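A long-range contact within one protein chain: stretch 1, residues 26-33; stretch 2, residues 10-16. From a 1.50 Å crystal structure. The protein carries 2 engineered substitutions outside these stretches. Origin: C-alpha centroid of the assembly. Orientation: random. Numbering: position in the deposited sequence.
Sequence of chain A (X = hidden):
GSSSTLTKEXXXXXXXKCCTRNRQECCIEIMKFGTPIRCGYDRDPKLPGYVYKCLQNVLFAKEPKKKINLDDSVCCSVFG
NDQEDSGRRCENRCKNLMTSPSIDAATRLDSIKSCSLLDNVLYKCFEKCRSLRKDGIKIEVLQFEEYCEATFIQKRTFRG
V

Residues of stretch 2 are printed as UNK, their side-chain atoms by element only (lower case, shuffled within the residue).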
# COMPACT_ATOMS: atom_id res chain seq x y z
N CYS A 26 5.30 12.63 13.59
CA CYS A 26 5.73 11.96 12.37
C CYS A 26 4.57 11.18 11.77
O CYS A 26 4.36 11.20 10.56
CB CYS A 26 6.91 11.01 12.64
SG CYS A 26 7.53 10.20 11.16
N CYS A 27 3.80 10.49 12.61
CA CYS A 27 2.65 9.73 12.10
C CYS A 27 1.61 10.65 11.47
O CYS A 27 1.04 10.34 10.43
CB CYS A 27 2.05 8.90 13.23
SG CYS A 27 3.06 7.42 13.45
N ILE A 28 1.37 11.79 12.10
CA ILE A 28 0.42 12.77 11.56
C ILE A 28 0.94 13.24 10.20
O ILE A 28 0.18 13.34 9.24
CB ILE A 28 0.25 13.94 12.53
CG1 ILE A 28 -0.56 13.47 13.74
CG2 ILE A 28 -0.46 15.12 11.86
CD1 ILE A 28 -0.51 14.42 14.93
N GLU A 29 2.25 13.47 10.12
CA GLU A 29 2.85 13.93 8.85
C GLU A 29 2.71 12.93 7.71
O GLU A 29 2.31 13.29 6.60
CB GLU A 29 4.32 14.26 9.05
CG GLU A 29 4.58 15.54 9.81
CD GLU A 29 5.30 16.58 8.96
OE1 GLU A 29 4.86 17.74 8.96
OE2 GLU A 29 6.32 16.24 8.30
N ILE A 30 3.04 11.65 7.96
CA ILE A 30 2.92 10.70 6.87
C ILE A 30 1.45 10.49 6.49
O ILE A 30 1.15 10.20 5.33
CB ILE A 30 3.66 9.37 7.18
CG1 ILE A 30 2.98 8.58 8.31
CG2 ILE A 30 5.10 9.68 7.60
CD1 ILE A 30 1.90 7.60 7.83
N MET A 31 0.53 10.66 7.42
CA MET A 31 -0.88 10.53 7.04
C MET A 31 -1.35 11.71 6.18
O MET A 31 -2.04 11.53 5.18
CB MET A 31 -1.77 10.40 8.27
CG MET A 31 -1.67 9.00 8.89
SD MET A 31 -2.83 8.74 10.27
CE MET A 31 -1.83 9.34 11.64
N LYS A 32 -0.96 12.93 6.56
CA LYS A 32 -1.44 14.09 5.79
C LYS A 32 -0.78 14.18 4.42
O LYS A 32 -1.39 14.68 3.49
CB LYS A 32 -1.25 15.40 6.59
CG LYS A 32 0.14 16.00 6.57
CD LYS A 32 0.19 17.25 7.52
CE LYS A 32 1.41 18.12 7.23
NZ LYS A 32 1.52 19.24 8.21
N PHE A 33 0.45 13.68 4.31
CA PHE A 33 1.16 13.70 3.04
C PHE A 33 0.88 12.45 2.23
O PHE A 33 1.17 12.41 1.03
CB PHE A 33 2.69 13.82 3.26
CG PHE A 33 3.14 15.22 3.57
CD1 PHE A 33 3.59 15.55 4.85
CD2 PHE A 33 3.13 16.19 2.59
CE1 PHE A 33 4.03 16.86 5.13
CE2 PHE A 33 3.57 17.48 2.86
CZ PHE A 33 4.02 17.81 4.14
N UNK A 10 -9.60 12.86 12.90
CA UNK A 10 -9.38 11.45 12.59
C UNK A 10 -7.88 11.07 12.56
O UNK A 10 -7.46 10.05 13.12
c UNK A 10 -11.04 9.53 9.62
c UNK A 10 -11.14 9.06 12.09
c UNK A 10 -10.04 11.13 11.26
c UNK A 10 -10.31 9.66 10.96
N UNK A 11 -7.08 11.90 11.90
CA UNK A 11 -5.64 11.63 11.82
C UNK A 11 -4.98 11.71 13.19
O UNK A 11 -4.13 10.88 13.53
c UNK A 11 -3.43 12.53 11.02
c UNK A 11 -5.32 12.22 9.39
c UNK A 11 -4.93 12.60 10.83
c UNK A 11 -4.82 13.22 8.34
N UNK A 12 -5.36 12.70 13.99
CA UNK A 12 -4.77 12.80 15.32
C UNK A 12 -5.18 11.61 16.18
O UNK A 12 -4.37 11.09 16.94
n UNK A 12 -4.23 17.89 18.22
c UNK A 12 -5.20 14.12 16.00
c UNK A 12 -4.58 15.35 15.35
c UNK A 12 -4.20 16.59 17.49
c UNK A 12 -4.88 16.63 16.14
N UNK A 13 -6.42 11.15 16.03
CA UNK A 13 -6.88 10.00 16.81
C UNK A 13 -6.12 8.74 16.41
O UNK A 13 -5.72 7.94 17.27
c UNK A 13 -8.38 9.79 16.60
o UNK A 13 -9.58 7.75 16.97
o UNK A 13 -8.75 8.76 18.74
c UNK A 13 -8.94 8.69 17.50
N UNK A 14 -5.91 8.55 15.10
CA UNK A 14 -5.18 7.37 14.63
C UNK A 14 -3.73 7.41 15.16
O UNK A 14 -3.20 6.38 15.57
c UNK A 14 -5.18 7.32 13.10
N UNK A 15 -3.10 8.58 15.10
CA UNK A 15 -1.74 8.70 15.59
C UNK A 15 -1.66 8.36 17.08
O UNK A 15 -0.76 7.64 17.52
c UNK A 15 -1.21 10.12 15.34
N UNK A 16 -2.63 8.85 17.85
CA UNK A 16 -2.66 8.60 19.30
C UNK A 16 -2.85 7.12 19.64
O UNK A 16 -2.29 6.63 20.62
c UNK A 16 -3.80 9.42 19.93
c UNK A 16 -3.59 10.93 19.83
o UNK A 16 -4.90 12.91 19.53
o UNK A 16 -5.90 11.15 20.39
c UNK A 16 -4.89 11.72 19.92

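Position 10 has four side-chain carbons and no other element. The chain runs through one CH2 carbon and forks at the second. None of these carbons touches stretch 1. A fork at the second carbon is the mark of leucine, so this is Leu10. Its CA-to-CB bond points sideways, and it takes no part in the contact.

Position 11 also has four carbons, but the fork is at the first, and one arm is two carbons long. The CA-to-CB bond points toward stretch 1. The side chain meets Ile28 and Met31, and it also reaches the backbone of Lys32. Beta branching with unequal arms identifies isoleucine. In Ile11, CG2 lies 3.9 Å from CA of Ile28 and 3.6 Å from CE of Met31. CD1 of Ile11 reaches to 4.3 Å from N of Lys32. Of the hidden residues, Ile11 has the largest area covered by stretch 1.

Position 12 carries four carbons in an unbranched row, ending in a nitrogen. The row brushes Ile28. That is lysine. The CA-to-CB bond of Lys12 points away from stretch 1, yet its CG still lies 4.2 Å from CD1 of Ile28. This is a contact between carbons at the margin, and no charge is paired across the helices.

Position 13 has two side-chain carbons, the second carrying two oxygens. None of these atoms touches stretch 1. A carboxylate carried on CB means aspartate. The CA-to-CB bond of Asp13 points away from stretch 1. Its OD1 is hydrogen-bonded to a residue just outside the stretches.

Position 14 has a single side-chain carbon, which meets Met31. One carbon alone means alanine. The CA-to-CB bond of Ala14 points toward the other helix, and CB of Ala14 lies 3.9 Å from SD of Met31. The residue is buried.

Position 15 again has one carbon only, pointing toward stretch 1. It touches Cys27, Ile28 and Met31. This is Ala15. Its CB is 4.1 Å from CB of Cys27, 3.8 Å from CG1 of Ile28 and 3.8 Å from CE of Met31. The helices come close here: CA of Ala15 is 5.7 Å from CA of Cys27.

Position 16 has three side-chain carbons, the third carrying two oxygens. None of them touches stretch 1. The extra carbon relative to aspartate makes it glutamate. Glu16 is exposed.

The contact is a packing of two helices whose N-to-C directions differ by 135°. Their axes approach to 9.0 Å. No hydrogen bond or salt bridge crosses between them, so the contact is essentially apolar. Ile11, Ala14 and Ala15 face Cys27, Ile28 and Met31. The spacing of three and four residues puts these side chains on one side of each helix. Met31 reaches across the gap, with CE 3.4 Å from O of Ile11. That oxygen already accepts the helical hydrogen bond from N of Ala15, at 3.0 Å. Together the two stretches bury 333 Å².

Stretch 2 (10-16) LIKDAAE
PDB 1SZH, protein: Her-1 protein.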